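Local coordinates for protein acyl-CoA thioesterase II TesB2 (Mycobacterium marinum, PDB 3U0A) that probably hydrolyses fatty acyl-CoA thioesters to free fatty acids and coenzyme A, at residues A[160-165]-A[169-174]; A[242-245]-A[251-254]. One frame throughout, in Å; residues are numbered along the deposited sequence.

Interaction 1 (A[160-165]-A[169-174])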
loop_
_atom_site.group_PDB
_atom_site.type_symbol
_atom_site.label_atom_id
_atom_site.label_comp_id
_atom_site.label_asym_id
_atom_site.label_seq_id
_atom_site.Cartn_x
_atom_site.Cartn_y
_atom_site.Cartn_z
ATOM N N ASP A 160 6.272 27.605 -6.392
ATOM C CA ASP A 160 7.397 28.402 -5.829
ATOM C C ASP A 160 7.589 28.380 -4.313
ATOM O O ASP A 160 8.640 28.786 -3.831
ATOM C CB ASP A 160 7.263 29.880 -6.235
ATOM C CG ASP A 160 7.844 30.155 -7.593
ATOM O OD1 ASP A 160 8.617 29.302 -8.089
ATOM O OD2 ASP A 160 7.544 31.219 -8.176
ATOM N N LEU A 161 6.571 27.975 -3.566
ATOM C CA LEU A 161 6.693 27.887 -2.111
ATOM C C LEU A 161 6.942 26.440 -1.624
ATOM O O LEU A 161 7.184 26.212 -0.418
ATOM C CB LEU A 161 5.456 28.490 -1.440
ATOM C CG LEU A 161 5.191 29.926 -1.907
ATOM C CD1 LEU A 161 3.889 30.497 -1.308
ATOM C CD2 LEU A 161 6.428 30.799 -1.626
ATOM N N LEU A 162 6.879 25.473 -2.531
ATOM C CA LEU A 162 6.892 24.087 -2.112
ATOM C C LEU A 162 8.310 23.732 -1.700
ATOM O O LEU A 162 9.246 24.046 -2.421
ATOM C CB LEU A 162 6.432 23.197 -3.261
ATOM C CG LEU A 162 6.342 21.694 -3.014
ATOM C CD1 LEU A 162 5.326 21.106 -3.997
ATOM C CD2 LEU A 162 7.713 21.043 -3.145
ATOM N N ALA A 163 8.476 23.082 -0.555
ATOM C CA ALA A 163 9.806 22.670 -0.103
ATOM C C ALA A 163 10.190 21.359 -0.799
ATOM O O ALA A 163 9.672 20.292 -0.442
ATOM C CB ALA A 163 9.827 22.493 1.418
ATOM N N PRO A 164 11.070 21.437 -1.823
ATOM C CA PRO A 164 11.324 20.215 -2.568
ATOM C C PRO A 164 12.293 19.279 -1.820
ATOM O O PRO A 164 13.056 19.710 -0.964
ATOM C CB PRO A 164 11.924 20.727 -3.910
ATOM C CG PRO A 164 11.985 22.220 -3.815
ATOM C CD PRO A 164 11.852 22.569 -2.360
ATOM N N LEU A 165 12.230 17.997 -2.150
ATOM C CA LEU A 165 13.194 17.028 -1.697
ATOM C C LEU A 165 14.111 16.620 -2.847
ATOM O O LEU A 165 13.751 16.729 -4.030
ATOM C CB LEU A 165 12.505 15.772 -1.135
ATOM C CG LEU A 165 11.572 15.906 0.090
ATOM C CD1 LEU A 165 10.918 14.538 0.255
ATOM C CD2 LEU A 165 12.253 16.419 1.372
ATOM N N ALA A 169 10.742 13.961 -8.842
ATOM C CA ALA A 169 10.156 14.415 -10.107
ATOM C C ALA A 169 8.876 15.283 -9.935
ATOM O O ALA A 169 8.636 16.209 -10.714
ATOM C CB ALA A 169 9.854 13.210 -10.995
ATOM N N SER A 170 8.075 15.005 -8.918
ATOM C CA SER A 170 6.707 15.421 -8.946
ATOM C C SER A 170 6.123 15.431 -7.552
ATOM O O SER A 170 5.724 14.392 -7.027
ATOM C CB SER A 170 5.943 14.450 -9.844
ATOM O OG SER A 170 4.730 14.991 -10.298
ATOM N N GLN A 171 6.072 16.614 -6.957
ATOM C CA GLN A 171 5.561 16.802 -5.599
ATOM C C GLN A 171 4.383 17.726 -5.675
ATOM O O GLN A 171 4.299 18.600 -6.546
ATOM C CB GLN A 171 6.612 17.458 -4.647
ATOM C CG GLN A 171 7.717 16.528 -4.175
ATOM C CD GLN A 171 8.857 17.273 -3.498
ATOM O OE1 GLN A 171 9.957 17.379 -4.050
ATOM N NE2 GLN A 171 8.604 17.789 -2.299
ATOM N N GLN A 172 3.485 17.555 -4.725
ATOM C CA GLN A 172 2.409 18.495 -4.573
ATOM C C GLN A 172 1.963 18.557 -3.121
ATOM O O GLN A 172 1.914 17.541 -2.451
ATOM C CB GLN A 172 1.269 18.119 -5.489
ATOM C CG GLN A 172 -0.014 18.824 -5.151
ATOM C CD GLN A 172 -1.018 18.762 -6.272
ATOM O OE1 GLN A 172 -1.113 19.717 -7.031
ATOM N NE2 GLN A 172 -1.759 17.643 -6.403
ATOM N N GLN A 173 1.670 19.765 -2.645
ATOM C CA GLN A 173 1.158 19.966 -1.297
ATOM C C GLN A 173 -0.181 20.669 -1.311
ATOM O O GLN A 173 -0.325 21.721 -1.942
ATOM C CB GLN A 173 2.182 20.714 -0.447
ATOM C CG GLN A 173 3.252 19.767 0.065
ATOM C CD GLN A 173 4.503 20.466 0.534
ATOM O OE1 GLN A 173 4.639 21.687 0.386
ATOM N NE2 GLN A 173 5.425 19.704 1.116
ATOM N N VAL A 174 -1.154 20.067 -0.617
ATOM C CA VAL A 174 -2.504 20.612 -0.496
ATOM C C VAL A 174 -2.986 20.648 0.951
ATOM O O VAL A 174 -2.880 19.656 1.670
ATOM C CB VAL A 174 -3.520 19.785 -1.308
ATOM C CG1 VAL A 174 -4.824 20.552 -1.418
ATOM C CG2 VAL A 174 -2.979 19.483 -2.694
#
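The amide of Q171 meets the loop 160-165 both at the polar edge of the amide and on one face. At that edge, Q171 OE1 accepts the backbone N of L165 at 3.0 Å in an almost straight bond (171° at the hydrogen), with the donor tilted slightly from the carbonyl plane. At the other corner, Q171 NE2 gives a longer and more bent bond to the carbonyl O of A163, 3.3 Å away. One side-chain amide thus serves an acceptor and a donor two residues apart, which suits glutamine, whose head carries both groups. Over the face sits L162, its CD2 lying 3.5 Å from Q171 NE2. The other methyl, L162 CD1, reaches down to the strand backbone, 3.7 Å from Q171 O.

L162 also borders a second flat group. Its CG rests over the amide of Q173, 3.8 Å from Q173 OE1, and the planes of the two glutamine amides stand nearly perpendicular to each other. With CG anti to the backbone N (chi1 -179°), the branched end of L162 is directed into the angle between them. Q171 reaches the loop because its chain is extended beyond CG, spanning the 7.4 Å that separates its CA from the CA of P164. The NE2 of Q173 is engaged by the carboxylate of D240.

The contact joins the loop after strand 152-156 to the start of strand 171-178, in the hot-dog family region of residues 143-273, and L165 also packs on K168 of the second subunit. Chemically, Q171 takes the place that a neighbouring strand could have filled for this irregular loop. The two bonds fix which end of its amide is which and how it is turned, while L162 CD2 packs against one face.

Interaction 2 (A[242-245]-A[251-254]); sequences SSPS and ALTH
S242 opens the pairing with H254. S242 N donates to H254 O at 2.9 Å, while the return bond from H254 N to S242 O is weak, bent to 127° at the hydrogen. The same S242 O takes a CA-H...O contact from T253 CA, 3.3 Å away. The H254 side chain points to the same face as that of S242, and its ring meets that of H254 of the second subunit, near a sulfate that probably came from the crystallisation liquor.

At S243 the backbone N pairs with S170, and the side chain turns to the hairpin partner. With OG anti to the backbone N (chi1 -176°), the S243 hydroxyl donates to L252 O at 2.8 Å, coming in somewhat above the carbonyl plane. It also bonds H119 NE2 of the second subunit. S243 OG lies 3.7 Å from T253 CG2, and that threonine sends OG1 to the carbonyl of Q270 on the next strand. A small polar side chain fits between these neighbours.

These residues belong to the hairpin of strands 237-247 and 250-259 in the second hot-dog region, and the two short segments run antiparallel at 138°. Two residues, S243 and P244, lie against one, T253, between the S242-H254 pair and the later bond at S245; with the helix-like backbone of P244, this suggests a bulge-like irregularity.

P244 has no N-H for L252 O, and the hydroxyl of S243 supplies the donor instead. The ring carbon P244 CD lies 3.4 Å from L252 O, which is met by hydroxyl and ring carbon from directions about at right angles. Beyond the proline, S245 O receives L252 N at 3.0 Å. The S245 hydroxyl turns to R229 of the second subunit, and its backbone pairs antiparallel with a strand there, extending the sheet across the interface.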
loop_
_atom_site.group_PDB
_atom_site.type_symbol
_atom_site.label_atom_id
_atom_site.label_comp_id
_atom_site.label_asym_id
_atom_site.label_seq_id
_atom_site.Cartn_x
_atom_site.Cartn_y
_atom_site.Cartn_z
ATOM N N SER A 242 3.405 13.082 -3.501
ATOM C CA SER A 242 4.400 12.923 -4.541
ATOM C C SER A 242 4.033 11.795 -5.492
ATOM O O SER A 242 3.277 10.897 -5.149
ATOM C CB SER A 242 5.793 12.677 -3.942
ATOM O OG SER A 242 6.207 11.317 -4.041
ATOM N N SER A 243 4.584 11.854 -6.692
ATOM C CA SER A 243 4.451 10.800 -7.661
ATOM C C SER A 243 5.849 10.336 -7.987
ATOM O O SER A 243 6.511 10.921 -8.819
ATOM C CB SER A 243 3.750 11.299 -8.915
ATOM O OG SER A 243 3.547 10.236 -9.831
ATOM N N PRO A 244 6.314 9.275 -7.310
ATOM C CA PRO A 244 7.699 8.897 -7.516
ATOM C C PRO A 244 7.952 8.307 -8.894
ATOM O O PRO A 244 9.096 8.217 -9.310
ATOM C CB PRO A 244 7.953 7.880 -6.413
ATOM C CG PRO A 244 6.630 7.342 -6.068
ATOM C CD PRO A 244 5.653 8.437 -6.291
ATOM N N SER A 245 6.919 7.923 -9.622
ATOM C CA SER A 245 7.140 7.224 -10.891
ATOM C C SER A 245 5.886 7.192 -11.720
ATOM O O SER A 245 4.814 7.150 -11.192
ATOM C CB SER A 245 7.629 5.791 -10.612
ATOM O OG SER A 245 8.075 5.146 -11.767
ATOM N N ALA A 251 0.737 5.393 -13.138
ATOM C CA ALA A 251 1.443 6.357 -12.334
ATOM C C ALA A 251 1.252 5.920 -10.906
ATOM O O ALA A 251 0.172 5.539 -10.522
ATOM C CB ALA A 251 0.892 7.758 -12.545
ATOM N N LEU A 252 2.306 5.975 -10.119
ATOM C CA LEU A 252 2.212 5.705 -8.730
ATOM C C LEU A 252 2.294 7.011 -8.004
ATOM O O LEU A 252 3.058 7.899 -8.383
ATOM C CB LEU A 252 3.353 4.817 -8.293
ATOM C CG LEU A 252 3.246 4.238 -6.894
ATOM C CD1 LEU A 252 1.978 3.389 -6.783
ATOM C CD2 LEU A 252 4.509 3.453 -6.591
ATOM N N THR A 253 1.486 7.120 -6.954
ATOM C CA THR A 253 1.492 8.275 -6.077
ATOM C C THR A 253 1.466 7.841 -4.604
ATOM O O THR A 253 1.235 6.686 -4.248
ATOM C CB THR A 253 0.340 9.242 -6.434
ATOM O OG1 THR A 253 -0.936 8.643 -6.156
ATOM C CG2 THR A 253 0.425 9.639 -7.925
ATOM N N HIS A 254 1.747 8.809 -3.754
ATOM C CA HIS A 254 2.116 8.549 -2.372
ATOM C C HIS A 254 1.948 9.787 -1.566
ATOM O O HIS A 254 2.370 10.877 -2.008
ATOM C CB HIS A 254 3.580 8.150 -2.302
ATOM C CG HIS A 254 4.109 8.074 -0.899
ATOM N ND1 HIS A 254 3.813 7.062 -0.078
ATOM C CD2 HIS A 254 4.902 8.967 -0.164
ATOM C CE1 HIS A 254 4.407 7.268 1.119
ATOM N NE2 HIS A 254 5.067 8.437 1.063
#

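Interaction 1 closes before interaction 2 opens along the chain, and their centres lie about 13 Å apart on the same side of the chain's centre. Both belong to the second hot-dog family region and use three consecutive neighbours in the strand order, 171-178, 237-247 and 250-259. The direct link is backbone to backbone: S170 O lies 2.8 Å from S243 N, a probable hydrogen bond. The loop contact therefore borders the hairpin contact through the pairing of the neighbouring strands 171-178 and 237-247. Both touch the second subunit, so this part of the fold lies at a subunit interface; the protein is a homotetramer, of which the assembly here holds two chains.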